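Local coordinates for beta-glucuronidase (PDB 6U7J), which catalyses the hydrolysis of beta-D-glucuronides and, as a gut microbial enzyme, probably helps to reactivate estrogens from their glucuronide conjugates, at residues B[91-97]-B[189-195]; B[417-421]-B[448-452]; B[453-459]-B[493-498]. Residues are numbered along the deposited sequence.

Interaction 1 of 3, residues B[91-97]-B[189-195]; sequences DQRLVLR and RLYCTPK
Strands 93-97 and 189-193 pair antiparallel in the beta-sandwich sugar-binding domain of this family 2 glycosidase. Their axes approach to 4.8 Å at 155°. Three pairs are hydrogen-bonded: Arg93-Thr193 (Arg93 N to Thr193 O 2.8 Å, Thr193 N to Arg93 O 3.1 Å), Val95-Tyr191 (Val95 N to Tyr191 O and Tyr191 N to Val95 O, 2.9 Å each) and Arg97-Arg189 (Arg97 N to Arg189 O 2.7 Å, Arg189 N to Arg97 O 2.8 Å). Leu94-Cys192 and Leu96-Leu190 are non-hydrogen-bonded pairs.

Tyr191 has chi1 near +72° (p), which lays its ring across the neighbouring strand. Val95 CB sits over the ring face, 3.8 Å from the Tyr191 ring centroid, a CH-pi contact. Arg93 is extended (chi1 to chi3 all t), and its NH1 donates to Thr193 OG1 at 3.0 Å. One water accepts from Arg93 NH1 (2.6 Å) and donates to Tyr191 OH (2.9 Å).

Strand 20-32 pairs with the other edge of 188-193. On the leucine face Leu94 and Leu190 touch Val85 and Phe83 of strand 76-85. The chemistry is therefore two-sided: apolar there, but on the other face salt bridges Arg97-Glu125 and Arg189-Glu23 form, and Glu125 also bonds Tyr191 OH.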
loop_
_atom_site.group_PDB
_atom_site.type_symbol
_atom_site.label_atom_id
_atom_site.label_comp_id
_atom_site.label_asym_id
_atom_site.label_seq_id
_atom_site.Cartn_x
_atom_site.Cartn_y
_atom_site.Cartn_z
ATOM N N ASP B 91 -13.931 -40.902 -40.734
ATOM C CA ASP B 91 -12.819 -41.226 -41.619
ATOM C C ASP B 91 -11.787 -40.107 -41.711
ATOM O O ASP B 91 -11.059 -40.021 -42.708
ATOM C CB ASP B 91 -13.348 -41.567 -43.014
ATOM C CG ASP B 91 -14.082 -42.885 -43.043
ATOM O OD1 ASP B 91 -13.477 -43.902 -42.643
ATOM O OD2 ASP B 91 -15.263 -42.902 -43.443
ATOM N N GLN B 92 -11.698 -39.247 -40.700
ATOM C CA GLN B 92 -10.753 -38.145 -40.784
ATOM C C GLN B 92 -9.441 -38.500 -40.086
ATOM O O GLN B 92 -9.362 -39.424 -39.276
ATOM C CB GLN B 92 -11.360 -36.875 -40.188
ATOM C CG GLN B 92 -12.724 -36.505 -40.756
ATOM C CD GLN B 92 -12.748 -36.513 -42.278
ATOM O OE1 GLN B 92 -13.471 -37.300 -42.897
ATOM N NE2 GLN B 92 -11.958 -35.640 -42.888
ATOM N N ARG B 93 -8.392 -37.775 -40.450
ATOM C CA ARG B 93 -7.179 -37.775 -39.647
ATOM C C ARG B 93 -7.458 -37.058 -38.327
ATOM O O ARG B 93 -8.066 -35.984 -38.316
ATOM C CB ARG B 93 -6.045 -37.089 -40.409
ATOM C CG ARG B 93 -4.692 -37.178 -39.726
ATOM C CD ARG B 93 -3.597 -36.662 -40.646
ATOM N NE ARG B 93 -2.460 -36.111 -39.912
ATOM C CZ ARG B 93 -2.238 -34.810 -39.733
ATOM N NH1 ARG B 93 -3.082 -33.913 -40.227
ATOM N NH2 ARG B 93 -1.166 -34.400 -39.059
ATOM N N LEU B 94 -7.058 -37.672 -37.213
ATOM C CA LEU B 94 -7.293 -37.138 -35.874
ATOM C C LEU B 94 -5.957 -36.821 -35.222
ATOM O O LEU B 94 -5.088 -37.696 -35.136
ATOM C CB LEU B 94 -8.072 -38.129 -35.002
ATOM C CG LEU B 94 -9.394 -38.680 -35.542
ATOM C CD1 LEU B 94 -10.090 -39.489 -34.454
ATOM C CD2 LEU B 94 -10.319 -37.607 -36.074
ATOM N N VAL B 95 -5.802 -35.582 -34.751
ATOM C CA VAL B 95 -4.541 -35.099 -34.192
ATOM C C VAL B 95 -4.799 -34.442 -32.836
ATOM O O VAL B 95 -5.676 -33.579 -32.709
ATOM C CB VAL B 95 -3.839 -34.108 -35.144
ATOM C CG1 VAL B 95 -2.497 -33.662 -34.558
ATOM C CG2 VAL B 95 -3.643 -34.739 -36.528
ATOM N N LEU B 96 -4.010 -34.830 -31.835
ATOM C CA LEU B 96 -4.067 -34.240 -30.502
ATOM C C LEU B 96 -2.925 -33.244 -30.358
ATOM O O LEU B 96 -1.752 -33.634 -30.369
ATOM C CB LEU B 96 -3.955 -35.324 -29.442
ATOM C CG LEU B 96 -4.306 -34.905 -28.030
ATOM C CD1 LEU B 96 -5.787 -34.494 -27.990
ATOM C CD2 LEU B 96 -4.017 -36.074 -27.077
ATOM N N ARG B 97 -3.255 -31.968 -30.198
ATOM C CA ARG B 97 -2.238 -30.932 -30.087
ATOM C C ARG B 97 -2.197 -30.339 -28.685
ATOM O O ARG B 97 -3.234 -29.947 -28.139
ATOM C CB ARG B 97 -2.464 -29.802 -31.085
ATOM C CG ARG B 97 -1.488 -28.691 -30.798
ATOM C CD ARG B 97 -1.494 -27.642 -31.812
ATOM N NE ARG B 97 -0.925 -28.109 -33.067
ATOM C CZ ARG B 97 -0.160 -27.350 -33.836
ATOM N NH1 ARG B 97 0.131 -26.107 -33.437
ATOM N NH2 ARG B 97 0.307 -27.833 -34.979
ATOM N N ARG B 189 -5.950 -29.148 -27.907
ATOM C CA ARG B 189 -6.855 -29.198 -29.044
ATOM C C ARG B 189 -6.835 -30.592 -29.655
ATOM O O ARG B 189 -5.768 -31.186 -29.830
ATOM C CB ARG B 189 -6.473 -28.157 -30.111
ATOM C CG ARG B 189 -6.229 -26.759 -29.573
ATOM C CD ARG B 189 -6.409 -25.689 -30.650
ATOM N NE ARG B 189 -6.000 -24.361 -30.188
ATOM C CZ ARG B 189 -6.629 -23.220 -30.471
ATOM N NH1 ARG B 189 -7.722 -23.211 -31.231
ATOM N NH2 ARG B 189 -6.157 -22.078 -29.984
ATOM N N LEU B 190 -8.023 -31.119 -29.952
ATOM C CA LEU B 190 -8.186 -32.249 -30.860
ATOM C C LEU B 190 -8.728 -31.700 -32.175
ATOM O O LEU B 190 -9.762 -31.027 -32.182
ATOM C CB LEU B 190 -9.135 -33.299 -30.284
ATOM C CG LEU B 190 -9.332 -34.531 -31.176
ATOM C CD1 LEU B 190 -8.139 -35.477 -31.069
ATOM C CD2 LEU B 190 -10.615 -35.255 -30.821
ATOM N N TYR B 191 -8.037 -31.973 -33.279
ATOM C CA TYR B 191 -8.455 -31.418 -34.554
ATOM C C TYR B 191 -8.410 -32.482 -35.652
ATOM O O TYR B 191 -7.675 -33.463 -35.555
ATOM C CB TYR B 191 -7.607 -30.199 -34.932
ATOM C CG TYR B 191 -6.168 -30.426 -35.364
ATOM C CD1 TYR B 191 -5.849 -30.683 -36.707
ATOM C CD2 TYR B 191 -5.122 -30.272 -34.468
ATOM C CE1 TYR B 191 -4.531 -30.833 -37.127
ATOM C CE2 TYR B 191 -3.794 -30.416 -34.873
ATOM C CZ TYR B 191 -3.505 -30.695 -36.212
ATOM O OH TYR B 191 -2.196 -30.845 -36.632
ATOM N N CYS B 192 -9.209 -32.276 -36.706
ATOM C CA CYS B 192 -9.293 -33.228 -37.798
ATOM C C CYS B 192 -8.868 -32.590 -39.122
ATOM O O CYS B 192 -8.917 -31.364 -39.294
ATOM C CB CYS B 192 -10.717 -33.863 -37.903
ATOM S SG CYS B 192 -12.078 -32.804 -38.411
ATOM N N THR B 193 -8.360 -33.428 -40.027
ATOM C CA THR B 193 -8.053 -33.088 -41.411
ATOM C C THR B 193 -8.413 -34.271 -42.304
ATOM O O THR B 193 -8.590 -35.398 -41.819
ATOM C CB THR B 193 -6.571 -32.743 -41.655
ATOM O OG1 THR B 193 -5.779 -33.937 -41.649
ATOM C CG2 THR B 193 -6.005 -31.721 -40.642
ATOM N N PRO B 194 -8.522 -34.044 -43.617
ATOM C CA PRO B 194 -8.550 -35.172 -44.557
ATOM C C PRO B 194 -7.269 -35.988 -44.455
ATOM O O PRO B 194 -6.225 -35.500 -44.005
ATOM C CB PRO B 194 -8.671 -34.494 -45.929
ATOM C CG PRO B 194 -9.292 -33.150 -45.639
ATOM C CD PRO B 194 -8.747 -32.751 -44.299
ATOM N N LYS B 195 -7.353 -37.259 -44.882
ATOM C CA LYS B 195 -6.188 -38.136 -44.785
ATOM C C LYS B 195 -5.084 -37.755 -45.766
ATOM O O LYS B 195 -3.917 -38.091 -45.533
ATOM C CB LYS B 195 -6.601 -39.592 -44.990
ATOM C CG LYS B 195 -7.641 -40.062 -43.997
ATOM C CD LYS B 195 -7.306 -41.425 -43.418
ATOM C CE LYS B 195 -8.208 -41.734 -42.213
ATOM N NZ LYS B 195 -8.318 -43.198 -41.920
HETATM O O HOH W 1 -1.879 -31.735 -39.338
#

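Interaction 2 of 3, residues B[417-421]-B[448-452]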
loop_
_atom_site.group_PDB
_atom_site.type_symbol
_atom_site.label_atom_id
_atom_site.label_comp_id
_atom_site.label_asym_id
_atom_site.label_seq_id
_atom_site.Cartn_x
_atom_site.Cartn_y
_atom_site.Cartn_z
ATOM N N GLU B 417 21.825 -14.002 -21.254
ATOM C CA GLU B 417 22.795 -13.888 -20.174
ATOM C C GLU B 417 23.559 -15.200 -19.857
ATOM O O GLU B 417 23.612 -15.633 -18.747
ATOM C CB GLU B 417 22.114 -13.389 -18.905
ATOM C CG GLU B 417 21.536 -11.967 -19.011
ATOM C CD GLU B 417 21.147 -11.369 -17.642
ATOM O OE1 GLU B 417 20.960 -12.125 -16.666
ATOM O OE2 GLU B 417 21.025 -10.134 -17.549
ATOM N N PRO B 418 24.174 -15.806 -20.885
ATOM C CA PRO B 418 25.052 -16.945 -20.602
ATOM C C PRO B 418 26.359 -16.445 -20.011
ATOM O O PRO B 418 26.748 -15.293 -20.186
ATOM C CB PRO B 418 25.274 -17.570 -21.987
ATOM C CG PRO B 418 25.277 -16.375 -22.898
ATOM C CD PRO B 418 24.263 -15.396 -22.301
ATOM N N HIS B 419 27.046 -17.339 -19.300
ATOM C CA HIS B 419 28.349 -16.991 -18.732
ATOM C C HIS B 419 29.391 -17.073 -19.848
ATOM O O HIS B 419 30.226 -17.977 -19.914
ATOM C CB HIS B 419 28.691 -17.902 -17.566
ATOM C CG HIS B 419 29.804 -17.378 -16.709
ATOM N ND1 HIS B 419 30.828 -18.174 -16.242
ATOM C CD2 HIS B 419 30.049 -16.133 -16.232
ATOM C CE1 HIS B 419 31.656 -17.443 -15.518
ATOM N NE2 HIS B 419 31.208 -16.202 -15.499
ATOM N N SER B 420 29.307 -16.103 -20.757
ATOM C CA SER B 420 30.041 -16.142 -22.015
ATOM C C SER B 420 31.476 -15.632 -21.882
ATOM O O SER B 420 32.153 -15.453 -22.899
ATOM C CB SER B 420 29.284 -15.345 -23.088
ATOM O OG SER B 420 29.126 -13.982 -22.721
ATOM N N SER B 421 31.937 -15.385 -20.657
ATOM C CA SER B 421 33.344 -15.107 -20.400
ATOM C C SER B 421 34.204 -16.363 -20.431
ATOM O O SER B 421 35.428 -16.249 -20.530
ATOM C CB SER B 421 33.496 -14.449 -19.037
ATOM O OG SER B 421 33.091 -15.376 -18.041
ATOM N N THR B 448 21.682 -11.963 -25.467
ATOM C CA THR B 448 21.898 -10.842 -24.568
ATOM C C THR B 448 23.057 -11.116 -23.620
ATOM O O THR B 448 23.268 -12.242 -23.163
ATOM C CB THR B 448 20.648 -10.505 -23.749
ATOM O OG1 THR B 448 20.410 -11.541 -22.783
ATOM C CG2 THR B 448 19.449 -10.344 -24.660
ATOM N N MET B 449 23.780 -10.048 -23.302
ATOM C CA MET B 449 24.999 -10.097 -22.514
ATOM C C MET B 449 24.755 -9.600 -21.104
ATOM O O MET B 449 24.050 -8.606 -20.895
ATOM C CB MET B 449 26.085 -9.212 -23.140
ATOM C CG MET B 449 26.574 -9.665 -24.496
ATOM S SD MET B 449 27.612 -11.103 -24.292
ATOM C CE MET B 449 26.489 -12.374 -24.882
ATOM N N ASN B 450 25.398 -10.252 -20.143
ATOM C CA ASN B 450 25.591 -9.640 -18.838
ATOM C C ASN B 450 27.044 -9.585 -18.381
ATOM O O ASN B 450 27.358 -8.728 -17.555
ATOM C CB ASN B 450 24.752 -10.359 -17.772
ATOM C CG ASN B 450 25.429 -11.585 -17.253
ATOM O OD1 ASN B 450 25.583 -12.565 -17.977
ATOM N ND2 ASN B 450 25.869 -11.543 -16.002
ATOM N N VAL B 451 27.943 -10.441 -18.895
ATOM C CA VAL B 451 29.354 -10.428 -18.491
ATOM C C VAL B 451 30.010 -9.144 -18.984
ATOM O O VAL B 451 29.464 -8.455 -19.852
ATOM C CB VAL B 451 30.128 -11.647 -19.030
ATOM C CG1 VAL B 451 29.496 -12.970 -18.589
ATOM C CG2 VAL B 451 30.240 -11.575 -20.548
ATOM N N ASP B 452 31.196 -8.831 -18.458
ATOM C CA ASP B 452 31.899 -7.612 -18.844
ATOM C C ASP B 452 32.325 -7.677 -20.310
ATOM O O ASP B 452 32.673 -8.745 -20.828
ATOM C CB ASP B 452 33.120 -7.393 -17.942
ATOM C CG ASP B 452 32.746 -7.233 -16.462
ATOM O OD1 ASP B 452 31.705 -6.599 -16.167
ATOM O OD2 ASP B 452 33.498 -7.730 -15.588
HETATM O O HOH W 2 26.833 -12.800 -20.967
#
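This contact lies at the C-terminal ends of two adjacent parallel strands of the TIM barrel, 409-416 and 445-449. Glu417 belongs to an Asn-Glu-Pro sequence just after the first of these strands. Family 2 glycosidases carry their acid/base glutamate in this position, so Glu417 is probably that residue. Its backbone is left-handed (phi 56°, psi 53°). Glu417 N donates to Thr448 O at 3.0 Å and, weakly, to Thr448 OG1 at 3.2 Å. This ties the start of the loop to the neighbouring strand. Thr448 OG1 is also bonded to Asn416. The carboxylate of Glu417 has its own partner in Asn468, and Glu417 CB lies 3.7 Å from Asn450 OD1.

Beyond Pro418 the chain bends in an inverse gamma turn centred on His419, with a weak bond from Ser420 N to Pro418 O (2.7 Å). Val451 points into this bend. Its CG1 is 4.0 Å from His419 CD2, and its CG2 is 3.4 Å from Ser420 OG. The hydroxyl of Ser420 is also bonded to Asp456. A water fills the gap between the two loops: it donates to Pro418 O at 2.6 Å and to Ser420 OG at 3.1 Å, and accepts from Asn450 N at 3.0 Å.

Interaction 3 of 3, residues B[453-459]-B[493-498]. Unlike the reference sequence in segment 453-459: Glu455 (reference Asp).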
loop_
_atom_site.group_PDB
_atom_site.type_symbol
_atom_site.label_atom_id
_atom_site.label_comp_id
_atom_site.label_asym_id
_atom_site.label_seq_id
_atom_site.Cartn_x
_atom_site.Cartn_y
_atom_site.Cartn_z
ATOM N N VAL B 453 32.290 -6.523 -20.984
ATOM C CA VAL B 453 32.594 -6.491 -22.413
ATOM C C VAL B 453 34.010 -6.987 -22.689
ATOM O O VAL B 453 34.259 -7.640 -23.711
ATOM C CB VAL B 453 32.374 -5.075 -22.980
ATOM C CG1 VAL B 453 33.183 -4.041 -22.191
ATOM C CG2 VAL B 453 32.735 -5.033 -24.455
ATOM N N GLU B 454 34.951 -6.710 -21.783
ATOM C CA GLU B 454 36.312 -7.210 -21.949
ATOM C C GLU B 454 36.361 -8.733 -21.945
ATOM O O GLU B 454 37.208 -9.327 -22.621
ATOM C CB GLU B 454 37.217 -6.657 -20.843
ATOM C CG GLU B 454 37.249 -5.143 -20.779
ATOM C CD GLU B 454 36.174 -4.581 -19.860
ATOM O OE1 GLU B 454 35.346 -5.380 -19.358
ATOM O OE2 GLU B 454 36.156 -3.345 -19.644
ATOM N N GLU B 455 35.457 -9.386 -21.214
ATOM C CA GLU B 455 35.522 -10.827 -21.050
ATOM C C GLU B 455 34.623 -11.603 -22.003
ATOM O O GLU B 455 34.819 -12.814 -22.152
ATOM C CB GLU B 455 35.171 -11.199 -19.609
ATOM C CG GLU B 455 35.952 -10.399 -18.584
ATOM C CD GLU B 455 36.670 -11.285 -17.583
ATOM O OE1 GLU B 455 36.899 -10.823 -16.444
ATOM O OE2 GLU B 455 37.001 -12.445 -17.931
ATOM N N ASP B 456 33.664 -10.950 -22.657
ATOM C CA ASP B 456 32.761 -11.671 -23.542
ATOM C C ASP B 456 33.546 -12.343 -24.658
ATOM O O ASP B 456 34.545 -11.812 -25.151
ATOM C CB ASP B 456 31.716 -10.742 -24.168
ATOM C CG ASP B 456 30.838 -11.473 -25.176
ATOM O OD1 ASP B 456 30.321 -12.549 -24.816
ATOM O OD2 ASP B 456 30.684 -11.009 -26.325
ATOM N N LYS B 457 33.069 -13.516 -25.072
ATOM C CA LYS B 457 33.752 -14.266 -26.111
ATOM C C LYS B 457 32.827 -14.769 -27.212
ATOM O O LYS B 457 33.272 -15.569 -28.040
ATOM C CB LYS B 457 34.522 -15.430 -25.482
ATOM C CG LYS B 457 35.767 -14.955 -24.725
ATOM C CD LYS B 457 36.439 -16.066 -23.957
ATOM C CE LYS B 457 37.528 -15.510 -23.071
ATOM N NZ LYS B 457 36.978 -14.531 -22.084
ATOM N N ILE B 458 31.571 -14.308 -27.280
ATOM C CA ILE B 458 30.638 -14.884 -28.246
ATOM C C ILE B 458 29.910 -13.850 -29.103
ATOM O O ILE B 458 29.333 -14.202 -30.139
ATOM C CB ILE B 458 29.606 -15.793 -27.546
ATOM C CG1 ILE B 458 28.579 -14.967 -26.757
ATOM C CG2 ILE B 458 30.295 -16.821 -26.659
ATOM C CD1 ILE B 458 27.337 -15.785 -26.340
ATOM N N SER B 459 29.922 -12.576 -28.712
ATOM C CA SER B 459 29.078 -11.621 -29.428
ATOM C C SER B 459 29.547 -11.378 -30.856
ATOM O O SER B 459 28.757 -10.880 -31.671
ATOM C CB SER B 459 28.987 -10.284 -28.686
ATOM O OG SER B 459 28.104 -10.393 -27.581
ATOM N N LYS B 493 32.394 1.022 -25.329
ATOM C CA LYS B 493 33.279 -0.144 -25.344
ATOM C C LYS B 493 32.668 -1.311 -26.129
ATOM O O LYS B 493 33.377 -1.999 -26.875
ATOM C CB LYS B 493 33.622 -0.568 -23.913
ATOM C CG LYS B 493 34.421 0.498 -23.163
ATOM C CD LYS B 493 35.148 -0.035 -21.931
ATOM C CE LYS B 493 34.181 -0.551 -20.886
ATOM N NZ LYS B 493 34.829 -0.727 -19.549
ATOM N N TRP B 494 31.358 -1.542 -25.991
ATOM C CA TRP B 494 30.718 -2.629 -26.741
ATOM C C TRP B 494 30.747 -2.351 -28.244
ATOM O O TRP B 494 30.929 -3.269 -29.055
ATOM C CB TRP B 494 29.270 -2.835 -26.268
ATOM C CG TRP B 494 29.120 -3.559 -24.948
ATOM C CD1 TRP B 494 28.853 -2.998 -23.735
ATOM C CD2 TRP B 494 29.219 -4.972 -24.722
ATOM N NE1 TRP B 494 28.787 -3.970 -22.765
ATOM C CE2 TRP B 494 29.006 -5.191 -23.345
ATOM C CE3 TRP B 494 29.473 -6.075 -25.550
ATOM C CZ2 TRP B 494 29.037 -6.463 -22.775
ATOM C CZ3 TRP B 494 29.505 -7.339 -24.983
ATOM C CH2 TRP B 494 29.288 -7.522 -23.609
ATOM N N HIS B 495 30.556 -1.095 -28.637
ATOM C CA HIS B 495 30.577 -0.776 -30.060
ATOM C C HIS B 495 31.985 -0.882 -30.626
ATOM O O HIS B 495 32.182 -1.408 -31.731
ATOM C CB HIS B 495 30.031 0.622 -30.299
ATOM C CG HIS B 495 29.998 1.007 -31.741
ATOM N ND1 HIS B 495 29.319 0.271 -32.689
ATOM C CD2 HIS B 495 30.555 2.052 -32.399
ATOM C CE1 HIS B 495 29.457 0.846 -33.869
ATOM N NE2 HIS B 495 30.203 1.927 -33.721
ATOM N N GLU B 496 32.975 -0.392 -29.884
ATOM C CA GLU B 496 34.344 -0.452 -30.377
ATOM C C GLU B 496 34.819 -1.896 -30.511
ATOM O O GLU B 496 35.528 -2.230 -31.466
ATOM C CB GLU B 496 35.266 0.356 -29.459
ATOM C CG GLU B 496 35.298 1.845 -29.803
ATOM C CD GLU B 496 36.035 2.686 -28.768
ATOM O OE1 GLU B 496 36.382 2.146 -27.693
ATOM O OE2 GLU B 496 36.261 3.896 -29.025
ATOM N N LYS B 497 34.397 -2.775 -29.593
ATOM C CA LYS B 497 34.923 -4.138 -29.581
ATOM C C LYS B 497 34.366 -4.977 -30.726
ATOM O O LYS B 497 35.077 -5.829 -31.272
ATOM C CB LYS B 497 34.633 -4.808 -28.240
ATOM C CG LYS B 497 35.008 -6.285 -28.208
ATOM C CD LYS B 497 35.147 -6.852 -26.793
ATOM C CE LYS B 497 35.801 -8.231 -26.856
ATOM N NZ LYS B 497 35.414 -9.108 -25.722
ATOM N N TYR B 498 33.101 -4.759 -31.109
ATOM C CA TYR B 498 32.436 -5.625 -32.078
ATOM C C TYR B 498 31.940 -4.918 -33.327
ATOM O O TYR B 498 31.646 -5.601 -34.315
ATOM C CB TYR B 498 31.243 -6.360 -31.435
ATOM C CG TYR B 498 31.639 -7.287 -30.310
ATOM C CD1 TYR B 498 32.215 -8.517 -30.575
ATOM C CD2 TYR B 498 31.450 -6.921 -28.986
ATOM C CE1 TYR B 498 32.596 -9.367 -29.557
ATOM C CE2 TYR B 498 31.820 -7.773 -27.949
ATOM C CZ TYR B 498 32.388 -9.000 -28.248
ATOM O OH TYR B 498 32.767 -9.849 -27.238
#
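Lys493 opens the contact on the last turns of helix 480-498. Its NZ forms a salt bridge with Glu454 OE2 at 2.9 Å. Its aliphatic part packs on Val453, with Lys493 CE 3.9 Å from Val453 CG1.

Trp494 comes next. Its chi1 is near -76° (m), and the indole lies against Val453, the residue most deeply covered here. Val453 CB stands over the ring face, 3.5 Å from the centroid of the six-membered ring of Trp494 and 18° off its normal, a CH-pi contact. Trp494 CH2 is 4.1 Å from Asp456 CB. The indole also touches Met449, Val465 and Ile467, and its NE1 bonds to Asp490.

The helix follows strand 465-468 on the outside of the TIM barrel. Segment 453-459 belongs to the connection from strand 445-449 to strand 465-468, which is mostly loop where a canonical beta-alpha unit has a long helix.

Lys497 is one helical turn after Lys493. Its side chain is all-trans and reaches into the bend of the loop. Lys497 NZ donates to Val453 O at 2.7 Å, to Asp456 O at 2.9 Å and to Tyr498 OH at 3.1 Å.

Tyr498 ends the helix. Ser459 CB lies over its face, 3.8 Å from the Tyr498 ring centroid. Tyr498 OH is 2.6 Å from Asp456 OD2. That carboxylate shapes the loop itself: Asp456 OD1 accepts from Ile458 N at 3.3 Å in an Asx turn, and Asp456 OD2 accepts from Ser459 N at 3.0 Å. Asp456 OD1 also accepts from Ser420 OG.

Interactions 2 and 3 are neighbours in the barrel domain, with centres 10 Å apart. Segment 453-459 directly continues segment 448-452, and Lys457 NZ reaches Ser421 O at 2.8 Å. Ser420 OG is 2.8 Å from Asp456 OD1, and Met449 SD is 3.1 Å from the same Asp456 OD1. A chain of contacts thus runs from the probable active-site loop in interaction 2 outward to helix 480-498 in interaction 3. Interaction 1 is separate. It lies in the sugar-binding domain on the opposite side of the chain's centre, with its centre 44 Å from that of interaction 2 and 50 Å from that of interaction 3. The Arg189 side chain there is about 5 Å from a bound calcium ion.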